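Local coordinates for probable Zn binding protein (Lactobacillus acidophilus, PDB 3Q69) that probably binds mucus, and perhaps zinc, as part of a longer bacterial protein of which this is a Muc B2-like domain, at residues A[54-60]-A[81-87]; A[50-54]-A[87-91]. All coordinates share one frame; numbering follows the deposited sequence.

Contact 1. Residues A[54-60]-A[81-87]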
# COMPACT_ATOMS: atom_id res chain seq x y z
N TRP A 54 3.43 -19.18 -0.68
CA TRP A 54 2.48 -18.31 0.02
C TRP A 54 2.37 -17.02 -0.77
O TRP A 54 3.35 -16.51 -1.30
CB TRP A 54 2.95 -17.95 1.43
CG TRP A 54 2.00 -17.02 2.17
CD1 TRP A 54 0.87 -17.38 2.86
CD2 TRP A 54 2.11 -15.60 2.29
NE1 TRP A 54 0.27 -16.26 3.40
CE2 TRP A 54 1.01 -15.16 3.07
CE3 TRP A 54 3.03 -14.65 1.82
CZ2 TRP A 54 0.81 -13.81 3.39
CZ3 TRP A 54 2.83 -13.31 2.15
CH2 TRP A 54 1.72 -12.90 2.92
N SER A 55 1.17 -16.48 -0.81
CA SER A 55 0.91 -15.25 -1.55
C SER A 55 -0.41 -14.65 -1.05
O SER A 55 -1.34 -15.37 -0.73
CB SER A 55 0.80 -15.53 -3.05
OG SER A 55 0.78 -14.30 -3.76
N LEU A 56 -0.47 -13.33 -0.97
CA LEU A 56 -1.66 -12.65 -0.48
C LEU A 56 -1.82 -11.33 -1.20
O LEU A 56 -0.87 -10.55 -1.37
CB LEU A 56 -1.53 -12.43 1.03
CG LEU A 56 -2.70 -11.74 1.77
CD1 LEU A 56 -3.92 -12.62 1.70
CD2 LEU A 56 -2.30 -11.49 3.27
N THR A 57 -3.05 -11.08 -1.61
CA THR A 57 -3.38 -9.88 -2.33
C THR A 57 -4.45 -9.11 -1.60
O THR A 57 -5.38 -9.69 -1.04
CB THR A 57 -3.89 -10.23 -3.76
OG1 THR A 57 -2.82 -10.85 -4.49
CG2 THR A 57 -4.31 -8.96 -4.52
N GLN A 58 -4.32 -7.78 -1.61
CA GLN A 58 -5.30 -6.92 -0.97
C GLN A 58 -5.43 -5.69 -1.89
O GLN A 58 -4.55 -5.44 -2.73
CB GLN A 58 -4.83 -6.49 0.45
CG GLN A 58 -4.64 -7.64 1.40
CD GLN A 58 -4.44 -7.23 2.84
OE1 GLN A 58 -5.38 -6.81 3.53
NE2 GLN A 58 -3.20 -7.36 3.32
N THR A 59 -6.48 -4.92 -1.69
CA THR A 59 -6.70 -3.77 -2.55
C THR A 59 -6.88 -2.45 -1.84
O THR A 59 -7.60 -2.36 -0.85
CB THR A 59 -7.97 -3.97 -3.43
OG1 THR A 59 -7.76 -5.09 -4.30
CG2 THR A 59 -8.24 -2.72 -4.25
N PHE A 60 -6.21 -1.44 -2.36
CA PHE A 60 -6.33 -0.08 -1.88
C PHE A 60 -7.59 0.35 -2.65
O PHE A 60 -7.52 0.57 -3.86
CB PHE A 60 -5.17 0.77 -2.37
CG PHE A 60 -3.90 0.61 -1.57
CD1 PHE A 60 -3.86 0.93 -0.21
CD2 PHE A 60 -2.71 0.26 -2.21
CE1 PHE A 60 -2.64 0.91 0.50
CE2 PHE A 60 -1.50 0.23 -1.52
CZ PHE A 60 -1.47 0.56 -0.16
N ASP A 81 -6.30 -0.32 -6.47
CA ASP A 81 -4.94 -0.79 -6.72
C ASP A 81 -4.67 -2.07 -5.94
O ASP A 81 -4.62 -2.06 -4.70
CB ASP A 81 -3.95 0.31 -6.32
CG ASP A 81 -2.53 0.02 -6.75
OD1 ASP A 81 -2.25 -1.10 -7.22
OD2 ASP A 81 -1.67 0.91 -6.60
N GLU A 82 -4.51 -3.18 -6.66
CA GLU A 82 -4.25 -4.46 -6.02
C GLU A 82 -2.76 -4.63 -5.74
O GLU A 82 -1.91 -4.50 -6.64
CB GLU A 82 -4.71 -5.63 -6.89
CG GLU A 82 -6.22 -5.78 -7.01
CD GLU A 82 -6.61 -7.14 -7.53
OE1 GLU A 82 -5.78 -7.74 -8.26
OE2 GLU A 82 -7.74 -7.62 -7.23
N VAL A 83 -2.47 -4.96 -4.48
CA VAL A 83 -1.09 -5.17 -4.04
C VAL A 83 -0.93 -6.60 -3.57
O VAL A 83 -1.74 -7.10 -2.81
CB VAL A 83 -0.72 -4.21 -2.88
CG1 VAL A 83 0.62 -4.56 -2.30
CG2 VAL A 83 -0.72 -2.80 -3.38
N THR A 84 0.11 -7.26 -4.06
CA THR A 84 0.40 -8.63 -3.69
C THR A 84 1.78 -8.74 -3.06
O THR A 84 2.74 -8.09 -3.48
CB THR A 84 0.34 -9.57 -4.91
OG1 THR A 84 -1.01 -9.65 -5.40
CG2 THR A 84 0.76 -10.99 -4.50
N VAL A 85 1.84 -9.58 -2.03
CA VAL A 85 3.08 -9.83 -1.32
C VAL A 85 3.18 -11.34 -1.27
O VAL A 85 2.23 -12.02 -0.91
CB VAL A 85 3.03 -9.31 0.13
CG1 VAL A 85 4.27 -9.83 0.91
CG2 VAL A 85 2.98 -7.81 0.15
N ASP A 86 4.33 -11.87 -1.65
CA ASP A 86 4.53 -13.31 -1.64
C ASP A 86 5.77 -13.63 -0.81
O ASP A 86 6.59 -12.76 -0.48
CB ASP A 86 4.70 -13.83 -3.07
CG ASP A 86 5.58 -12.93 -3.91
OD1 ASP A 86 6.74 -12.70 -3.51
OD2 ASP A 86 5.11 -12.45 -4.96
N SER A 87 5.89 -14.90 -0.45
CA SER A 87 7.01 -15.32 0.37
C SER A 87 8.40 -15.02 -0.21
O SER A 87 9.30 -14.61 0.51
CB SER A 87 6.88 -16.81 0.64
OG SER A 87 7.84 -17.23 1.58
O HOH W 1 -9.74 -5.94 -5.47
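V85 O takes a 3.0 Å hydrogen bond from L56 N and a longer CH···O contact from S55 CA, while W54 CZ3 packs against V85 O at 3.4 Å. W54 CG stands anti to the backbone N (chi1 179°), which swings the six-membered ring back toward strand 81-86, where V85 CG1 meets the ring edge in plane. S87 N also lies at that edge and donates to W54 O over 3.1 Å from above the carbonyl plane, closing this end of the ladder. From here the antiparallel pairing runs to F60, with hydrogen-bonded pairs L56-V85, Q58-V83 and F60-D81. The bond from V83 N to Q58 O is 2.8 Å long and nearly straight, with the donor almost in line with the carbonyl (176°). Between these pairs, CA atoms such as T84 CA approach the carbonyls as weaker CH···O donors.

The non-hydrogen-bonded pairs carry the polar face. T57 OG1 and T84 OG1 face each other at 2.4 Å, so short that the exact separation is doubtful, although a hydroxyl-hydroxyl bond is plausible. T59 OG1 rests against E82 CG; a water donates to E82 OE2 over 3.1 Å and lies doubtfully close to T59 OG1.

The other face is mainly apolar: V83 CG2 lies 3.6 Å from F60 CE2, the two side chains crossing at a slant. Its polar members are held from outside, Q58 NE2 donating to I34 O and D81 forming a salt bridge with R96 of strand 96-104. This is the two-stranded antiparallel sheet of the Muc B2-like domain, laid by that face on the larger mixed sheet, where F60 meets V31 and L33 of strand 27-42 and both F60 and V83 reach V11 of strand 2-19.

Contact 2. Residues A[50-54]-A[87-91]; sequences WDSKW and SKNFL
K88 NZ donates to S52 O over 2.7 Å, approaching from above the carbonyl plane (47° out of it). The lysine chain, bent at chi2 and chi3, folds back over S52, bringing K88 CD close to S52 OG, a fit tight enough that its detail is doubtful. Beside this bond K53 crosses K88 at a slant, K53 CD lying 3.6 Å from K88 NZ; the two ammonium groups sit near each other as like charges.

Deeper in, S87 CB sits close against D51 O (3.2 Å), while W50 CB flanks S87 OG. The W54 indole extends past S87 to F90: W54 CZ3 lies 3.8 Å from F90 CE2, near the plane of the phenyl ring and at its edge, with the two ring planes 41° apart. With W54 cut back to an alanine, the F90 edge and V85 would probably lose their aromatic cover, and a gap would be likely to open between the loops.

What positions these groups is a type I turn from D51 to W54, closed by W54 N on D51 O (3.0 Å). An Asx turn reinforces it, K53 N donating to D51 OD1. R7 makes a cation-pi contact with W50 and a weak hydrogen bond to S87 O, and Q37 donates weakly to S87 OG.

The contact thus grades from a buried aromatic edge at F90 to an exposed margin with two lysines, K53 and K88, where the S52 carbonyl probably offsets part of the repulsion by taking one ammonium group.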
# COMPACT_ATOMS: atom_id res chain seq x y z
N TRP A 50 9.36 -21.27 5.74
CA TRP A 50 8.25 -20.49 5.18
C TRP A 50 7.69 -21.14 3.92
O TRP A 50 8.45 -21.64 3.10
CB TRP A 50 8.73 -19.07 4.83
CG TRP A 50 9.33 -18.32 5.95
CD1 TRP A 50 10.67 -18.15 6.21
CD2 TRP A 50 8.63 -17.61 6.97
NE1 TRP A 50 10.83 -17.37 7.33
CE2 TRP A 50 9.60 -17.02 7.81
CE3 TRP A 50 7.27 -17.41 7.26
CZ2 TRP A 50 9.25 -16.25 8.93
CZ3 TRP A 50 6.93 -16.65 8.37
CH2 TRP A 50 7.91 -16.08 9.19
N ASP A 51 6.37 -21.16 3.75
CA ASP A 51 5.80 -21.76 2.54
C ASP A 51 6.16 -20.89 1.34
O ASP A 51 5.66 -19.77 1.17
CB ASP A 51 4.28 -21.87 2.63
CG ASP A 51 3.68 -22.67 1.47
OD1 ASP A 51 4.08 -22.41 0.31
OD2 ASP A 51 2.83 -23.54 1.73
N SER A 52 7.05 -21.42 0.50
CA SER A 52 7.54 -20.72 -0.68
C SER A 52 6.49 -20.21 -1.66
O SER A 52 6.72 -19.24 -2.41
CB SER A 52 8.51 -21.61 -1.43
OG SER A 52 9.18 -20.89 -2.46
N LYS A 53 5.33 -20.86 -1.66
CA LYS A 53 4.26 -20.48 -2.58
C LYS A 53 3.20 -19.60 -1.93
O LYS A 53 2.19 -19.29 -2.56
CB LYS A 53 3.60 -21.74 -3.16
CG LYS A 53 4.55 -22.63 -3.95
CD LYS A 53 5.07 -21.92 -5.19
CE LYS A 53 5.95 -22.84 -6.02
NZ LYS A 53 6.49 -22.14 -7.22
N TRP A 54 3.43 -19.18 -0.68
CA TRP A 54 2.48 -18.31 0.02
C TRP A 54 2.37 -17.02 -0.77
O TRP A 54 3.35 -16.51 -1.30
CB TRP A 54 2.95 -17.95 1.43
CG TRP A 54 2.00 -17.02 2.17
CD1 TRP A 54 0.87 -17.38 2.86
CD2 TRP A 54 2.11 -15.60 2.29
NE1 TRP A 54 0.27 -16.26 3.40
CE2 TRP A 54 1.01 -15.16 3.07
CE3 TRP A 54 3.03 -14.65 1.82
CZ2 TRP A 54 0.81 -13.81 3.39
CZ3 TRP A 54 2.83 -13.31 2.15
CH2 TRP A 54 1.72 -12.90 2.92
N SER A 87 5.89 -14.90 -0.45
CA SER A 87 7.01 -15.32 0.37
C SER A 87 8.40 -15.02 -0.21
O SER A 87 9.30 -14.61 0.51
CB SER A 87 6.88 -16.81 0.64
OG SER A 87 7.84 -17.23 1.58
N LYS A 88 8.56 -15.21 -1.52
CA LYS A 88 9.85 -14.99 -2.20
C LYS A 88 10.34 -13.56 -2.29
O LYS A 88 11.53 -13.34 -2.51
CB LYS A 88 9.82 -15.57 -3.62
CG LYS A 88 10.27 -17.04 -3.70
CD LYS A 88 9.08 -17.99 -3.64
CE LYS A 88 8.29 -17.99 -4.96
NZ LYS A 88 7.34 -19.13 -5.01
N ASN A 89 9.45 -12.60 -2.13
CA ASN A 89 9.83 -11.20 -2.22
C ASN A 89 9.15 -10.47 -1.07
O ASN A 89 8.76 -9.31 -1.18
CB ASN A 89 9.36 -10.61 -3.56
CG ASN A 89 9.75 -11.48 -4.76
OD1 ASN A 89 10.93 -11.63 -5.08
ND2 ASN A 89 8.75 -12.06 -5.43
N PHE A 90 9.05 -11.16 0.06
CA PHE A 90 8.38 -10.59 1.23
C PHE A 90 8.96 -9.26 1.72
O PHE A 90 8.22 -8.32 2.02
CB PHE A 90 8.37 -11.59 2.39
CG PHE A 90 7.39 -11.23 3.47
CD1 PHE A 90 7.72 -10.29 4.45
CD2 PHE A 90 6.12 -11.79 3.48
CE1 PHE A 90 6.80 -9.91 5.41
CE2 PHE A 90 5.17 -11.41 4.45
CZ PHE A 90 5.52 -10.47 5.41
N LEU A 91 10.29 -9.18 1.76
CA LEU A 91 10.97 -7.98 2.27
C LEU A 91 11.13 -6.82 1.30
O LEU A 91 12.02 -5.99 1.49
CB LEU A 91 12.36 -8.36 2.80
CG LEU A 91 12.47 -9.47 3.85
CD1 LEU A 91 13.87 -10.08 3.81
CD2 LEU A 91 12.16 -8.91 5.23

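In the fold
Contacts 1 and 2 are successive parts of one pairing: strands 55-64 and 77-86 are laddered in contact 1, and the loops at one end of that ladder, before 55-64 and after 77-86, meet in contact 2. W54 and S87 belong to both, and V85 CG1 touches F90 CD2 at the junction; the centres lie 12 Å apart. Contact 1 is the more deeply placed, its regular backbone bonds backed by apolar side chains against the mixed sheet. Contact 2, its centre about 18 Å from the chain's centre, is a surface contact built from a turn, one lysine-to-carbonyl bond and a slanted aromatic pair.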